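Local structure of GDNF family receptor alpha-3 (Homo sapiens, 2GH0) at residues 134-146 with 185-198. The protein serves as a cell-surface receptor for the growth factor artemin, whose binding leads to autophosphorylation and activation of the RET receptor. Sequence-based numbering, arbitrary orientation.
Sequences EQSRCLRAYLGLI and FSHNPCLTEAIAAK
The methyl of A194 is the bump on which the N-terminal half of helix 135-143 sits: its CB fits between Q135 and L139, 3.8 Å from Q135 CB and 3.6 Å from L139 CD2. So small a side chain lets the backbones come close here, the CA atoms of Q135 and A194 lying 5.1 Å apart. The axes of segments 135-143 and 189-198 are turned 98° to each other. Beyond CG the chain of Q135 runs extended over the helix backbone at A194, bringing OE1 against the methyl of A197. A water donates to both Q135 OE1 and A194 O, a bridge at the more open margin.

L139 spreads its two branches over successive turns of the partner: CD2 meets I195 CG1 at 3.7 Å, while CD1 rests on the aliphatic part of K198, which bends back so that CB, CG and CE all border this methyl. Next to L139, C138 SG touches L191 CD1 and lies 3.8 Å from C190 SG. These two sulfurs are not bonded to each other; each belongs to a separate disulfide, C138 with C122 and C190 with C131.

The side chains of L191 and Y142 cross at about a right angle. With CG anti to the backbone N (chi1 174°), L191 turns both methyls to the ring, CD2 being 3.8 Å from Y142 CD1 and CD1 close to the same atom. At the end of helix 175-186, ahead of the turn into helix 189-198, F185 CE2 lies 3.7 Å from L145 CD1, which meets the ring at its edge; Y142 borders that ring more loosely, and F118 of helix 109-121 stacks on F185.

Crossed helices interlocked through small and branched side chains, with two disulfides side by side, form part of the buried core of the second of the two GDNF/GAS1 domains in this receptor fragment, a mainly helical, disulfide-rich fold of GDNF-family receptors.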
loop_
_atom_site.group_PDB
_atom_site.type_symbol
_atom_site.label_atom_id
_atom_site.label_comp_id
_atom_site.label_asym_id
_atom_site.label_seq_id
_atom_site.Cartn_x
_atom_site.Cartn_y
_atom_site.Cartn_z
ATOM N N GLU C 134 37.998 43.184 12.394
ATOM C CA GLU C 134 38.661 41.900 12.777
ATOM C C GLU C 134 38.469 40.976 11.589
ATOM O O GLU C 134 37.464 41.108 10.844
ATOM C CB GLU C 134 37.943 41.249 14.024
ATOM C CG GLU C 134 38.618 41.475 15.373
ATOM C CD GLU C 134 37.708 41.062 16.563
ATOM O OE1 GLU C 134 36.603 40.558 16.271
ATOM O OE2 GLU C 134 38.072 41.304 17.783
ATOM N N GLN C 135 39.359 39.991 11.410
ATOM C CA GLN C 135 39.199 39.073 10.251
ATOM C C GLN C 135 37.833 38.360 10.239
ATOM O O GLN C 135 37.317 38.148 9.177
ATOM C CB GLN C 135 40.304 38.001 10.222
ATOM C CG GLN C 135 41.722 38.583 10.101
ATOM C CD GLN C 135 42.761 37.484 10.069
ATOM O OE1 GLN C 135 42.518 36.341 10.523
ATOM N NE2 GLN C 135 43.917 37.805 9.546
ATOM N N SER C 136 37.284 37.943 11.387
ATOM C CA SER C 136 36.049 37.112 11.358
ATOM C C SER C 136 34.881 37.966 10.815
ATOM O O SER C 136 33.964 37.437 10.166
ATOM C CB SER C 136 35.638 36.583 12.767
ATOM O OG SER C 136 35.556 37.653 13.692
ATOM N N ARG C 137 34.874 39.242 11.162
ATOM C CA ARG C 137 33.845 40.170 10.631
ATOM C C ARG C 137 33.978 40.404 9.104
ATOM O O ARG C 137 32.958 40.526 8.365
ATOM C CB ARG C 137 33.915 41.496 11.377
ATOM C CG ARG C 137 33.596 41.381 12.875
ATOM C CD ARG C 137 33.309 42.790 13.393
ATOM N NE ARG C 137 33.002 42.894 14.818
ATOM C CZ ARG C 137 31.822 42.589 15.370
ATOM N NH1 ARG C 137 30.810 42.109 14.630
ATOM N NH2 ARG C 137 31.650 42.744 16.677
ATOM N N CYS C 138 35.231 40.475 8.623
ATOM C CA CYS C 138 35.510 40.533 7.195
ATOM C C CYS C 138 35.042 39.284 6.453
ATOM O O CYS C 138 34.402 39.412 5.417
ATOM C CB CYS C 138 37.006 40.810 6.899
ATOM S SG CYS C 138 37.435 40.605 5.146
ATOM N N LEU C 139 35.290 38.093 7.003
ATOM C CA LEU C 139 34.865 36.874 6.305
ATOM C C LEU C 139 33.359 36.796 6.193
ATOM O O LEU C 139 32.817 36.420 5.146
ATOM C CB LEU C 139 35.392 35.621 7.030
ATOM C CG LEU C 139 36.920 35.435 6.805
ATOM C CD1 LEU C 139 37.320 34.057 7.432
ATOM C CD2 LEU C 139 37.562 35.586 5.342
ATOM N N ARG C 140 32.684 37.201 7.265
ATOM C CA ARG C 140 31.205 37.129 7.296
ATOM C C ARG C 140 30.625 38.106 6.285
ATOM O O ARG C 140 29.628 37.805 5.620
ATOM C CB ARG C 140 30.719 37.382 8.728
ATOM C CG ARG C 140 29.224 37.680 8.865
ATOM C CD ARG C 140 28.897 38.268 10.213
ATOM N NE ARG C 140 29.139 37.365 11.331
ATOM C CZ ARG C 140 30.095 37.522 12.249
ATOM N NH1 ARG C 140 30.912 38.571 12.229
ATOM N NH2 ARG C 140 30.207 36.634 13.234
ATOM N N ALA C 141 31.247 39.270 6.139
ATOM C CA ALA C 141 30.792 40.289 5.160
ATOM C C ALA C 141 31.094 39.893 3.705
ATOM O O ALA C 141 30.294 40.119 2.788
ATOM C CB ALA C 141 31.453 41.623 5.463
ATOM N N TYR C 142 32.253 39.290 3.497
ATOM C CA TYR C 142 32.602 38.683 2.195
ATOM C C TYR C 142 31.597 37.601 1.796
ATOM O O TYR C 142 31.007 37.677 0.707
ATOM C CB TYR C 142 34.015 38.095 2.251
ATOM C CG TYR C 142 34.417 37.391 0.950
ATOM C CD1 TYR C 142 34.813 38.110 -0.175
ATOM C CD2 TYR C 142 34.387 36.002 0.861
ATOM C CE1 TYR C 142 35.189 37.448 -1.366
ATOM C CE2 TYR C 142 34.758 35.328 -0.343
ATOM C CZ TYR C 142 35.130 36.087 -1.455
ATOM O OH TYR C 142 35.407 35.345 -2.610
ATOM N N LEU C 143 31.341 36.628 2.682
ATOM C CA LEU C 143 30.374 35.575 2.367
ATOM C C LEU C 143 28.956 36.084 2.214
ATOM O O LEU C 143 28.187 35.558 1.410
ATOM C CB LEU C 143 30.445 34.365 3.342
ATOM C CG LEU C 143 31.851 33.705 3.509
ATOM C CD1 LEU C 143 31.637 32.559 4.442
ATOM C CD2 LEU C 143 32.332 33.193 2.224
ATOM N N GLY C 144 28.642 37.153 2.915
ATOM C CA GLY C 144 27.371 37.902 2.764
ATOM C C GLY C 144 27.103 38.525 1.391
ATOM O O GLY C 144 25.983 38.975 1.118
ATOM N N LEU C 145 28.086 38.496 0.487
ATOM C CA LEU C 145 27.848 39.000 -0.893
ATOM C C LEU C 145 27.435 37.862 -1.854
ATOM O O LEU C 145 26.910 38.133 -2.931
ATOM C CB LEU C 145 29.088 39.791 -1.429
ATOM C CG LEU C 145 29.200 41.217 -0.859
ATOM C CD1 LEU C 145 30.600 41.725 -1.141
ATOM C CD2 LEU C 145 28.179 42.121 -1.476
ATOM N N ILE C 146 27.546 36.608 -1.399
ATOM C CA ILE C 146 27.272 35.458 -2.252
ATOM C C ILE C 146 25.776 35.258 -2.415
ATOM O O ILE C 146 25.039 35.190 -1.422
ATOM C CB ILE C 146 28.000 34.211 -1.744
ATOM C CG1 ILE C 146 29.459 34.451 -1.833
ATOM C CG2 ILE C 146 27.804 33.021 -2.688
ATOM C CD1 ILE C 146 30.258 33.452 -1.182
ATOM N N PHE C 185 38.364 43.268 -4.200
ATOM C CA PHE C 185 38.136 41.833 -4.097
ATOM C C PHE C 185 39.348 41.068 -4.570
ATOM O O PHE C 185 39.766 40.107 -3.924
ATOM C CB PHE C 185 36.966 41.416 -5.027
ATOM C CG PHE C 185 35.630 41.890 -4.560
ATOM C CD1 PHE C 185 35.208 43.187 -4.834
ATOM C CD2 PHE C 185 34.811 41.036 -3.811
ATOM C CE1 PHE C 185 33.992 43.673 -4.405
ATOM C CE2 PHE C 185 33.578 41.489 -3.385
ATOM C CZ PHE C 185 33.156 42.794 -3.680
ATOM N N SER C 186 39.940 41.489 -5.679
ATOM C CA SER C 186 40.978 40.681 -6.276
ATOM C C SER C 186 42.378 40.804 -5.651
ATOM O O SER C 186 43.198 39.865 -5.803
ATOM C CB SER C 186 40.999 40.847 -7.770
ATOM O OG SER C 186 41.510 42.137 -8.086
ATOM N N HIS C 187 42.686 41.935 -5.004
ATOM C CA HIS C 187 44.069 42.172 -4.492
ATOM C C HIS C 187 43.891 43.048 -3.245
ATOM O O HIS C 187 44.078 44.232 -3.315
ATOM C CB HIS C 187 44.933 42.884 -5.515
ATOM C CG HIS C 187 46.406 42.882 -5.197
ATOM N ND1 HIS C 187 47.285 42.159 -5.951
ATOM C CD2 HIS C 187 47.134 43.418 -4.176
ATOM C CE1 HIS C 187 48.517 42.312 -5.474
ATOM N NE2 HIS C 187 48.464 43.094 -4.405
ATOM N N ASN C 188 43.481 42.438 -2.149
ATOM C CA ASN C 188 43.069 43.147 -0.901
ATOM C C ASN C 188 43.760 42.348 0.195
ATOM O O ASN C 188 43.338 41.241 0.456
ATOM C CB ASN C 188 41.503 43.091 -0.780
ATOM C CG ASN C 188 40.958 43.693 0.546
ATOM O OD1 ASN C 188 39.785 44.092 0.657
ATOM N ND2 ASN C 188 41.816 43.750 1.539
ATOM N N PRO C 189 44.845 42.877 0.824
ATOM C CA PRO C 189 45.590 42.077 1.784
ATOM C C PRO C 189 44.808 41.679 3.024
ATOM O O PRO C 189 45.098 40.646 3.617
ATOM C CB PRO C 189 46.777 43.015 2.156
ATOM C CG PRO C 189 46.210 44.392 2.002
ATOM C CD PRO C 189 45.463 44.215 0.653
ATOM N N CYS C 190 43.815 42.477 3.407
ATOM C CA CYS C 190 43.001 42.149 4.606
ATOM C C CYS C 190 42.215 40.865 4.288
ATOM O O CYS C 190 42.197 39.883 5.068
ATOM C CB CYS C 190 42.047 43.342 4.963
ATOM S SG CYS C 190 40.478 42.749 5.816
ATOM N N LEU C 191 41.557 40.872 3.121
ATOM C CA LEU C 191 40.744 39.752 2.710
ATOM C C LEU C 191 41.606 38.516 2.465
ATOM O O LEU C 191 41.286 37.401 2.876
ATOM C CB LEU C 191 39.924 40.129 1.460
ATOM C CG LEU C 191 39.122 38.935 0.867
ATOM C CD1 LEU C 191 38.068 38.590 1.887
ATOM C CD2 LEU C 191 38.384 39.402 -0.375
ATOM N N THR C 192 42.743 38.720 1.793
ATOM C CA THR C 192 43.654 37.617 1.556
ATOM C C THR C 192 44.175 36.971 2.815
ATOM O O THR C 192 44.226 35.744 2.903
ATOM C CB THR C 192 44.835 38.119 0.718
ATOM O OG1 THR C 192 44.279 38.567 -0.524
ATOM C CG2 THR C 192 45.800 36.982 0.448
ATOM N N GLU C 193 44.559 37.778 3.798
ATOM C CA GLU C 193 45.074 37.255 5.023
ATOM C C GLU C 193 43.985 36.563 5.856
ATOM O O GLU C 193 44.250 35.533 6.468
ATOM C CB GLU C 193 45.769 38.339 5.832
ATOM C CG GLU C 193 47.170 38.673 5.248
ATOM C CD GLU C 193 47.966 37.364 4.793
ATOM O OE1 GLU C 193 48.240 36.452 5.641
ATOM O OE2 GLU C 193 48.213 37.204 3.572
ATOM N N ALA C 194 42.794 37.122 5.886
ATOM C CA ALA C 194 41.666 36.538 6.600
ATOM C C ALA C 194 41.328 35.165 6.028
ATOM O O ALA C 194 41.116 34.172 6.761
ATOM C CB ALA C 194 40.431 37.490 6.481
ATOM N N ILE C 195 41.247 35.085 4.708
ATOM C CA ILE C 195 41.005 33.801 4.032
ATOM C C ILE C 195 42.124 32.789 4.300
ATOM O O ILE C 195 41.873 31.623 4.624
ATOM C CB ILE C 195 40.722 33.975 2.438
ATOM C CG1 ILE C 195 39.331 34.648 2.244
ATOM C CG2 ILE C 195 40.765 32.615 1.766
ATOM C CD1 ILE C 195 39.022 34.975 0.719
ATOM N N ALA C 196 43.350 33.214 4.111
ATOM C CA ALA C 196 44.525 32.336 4.332
ATOM C C ALA C 196 44.567 31.745 5.738
ATOM O O ALA C 196 44.830 30.531 5.937
ATOM C CB ALA C 196 45.778 33.129 4.090
ATOM N N ALA C 197 44.317 32.594 6.739
ATOM C CA ALA C 197 44.357 32.100 8.154
ATOM C C ALA C 197 43.263 31.034 8.395
ATOM O O ALA C 197 43.476 30.044 9.095
ATOM C CB ALA C 197 44.190 33.286 9.147
ATOM N N LYS C 198 42.080 31.290 7.837
ATOM C CA LYS C 198 40.947 30.383 8.005
ATOM C C LYS C 198 41.266 29.097 7.310
ATOM O O LYS C 198 40.986 28.022 7.830
ATOM C CB LYS C 198 39.685 31.002 7.356
ATOM C CG LYS C 198 38.346 30.219 7.660
ATOM C CD LYS C 198 38.189 29.925 9.182
ATOM C CE LYS C 198 37.900 31.153 10.012
ATOM N NZ LYS C 198 37.634 30.696 11.489
HETATM O O HOH W 1 40.521 34.434 9.344
#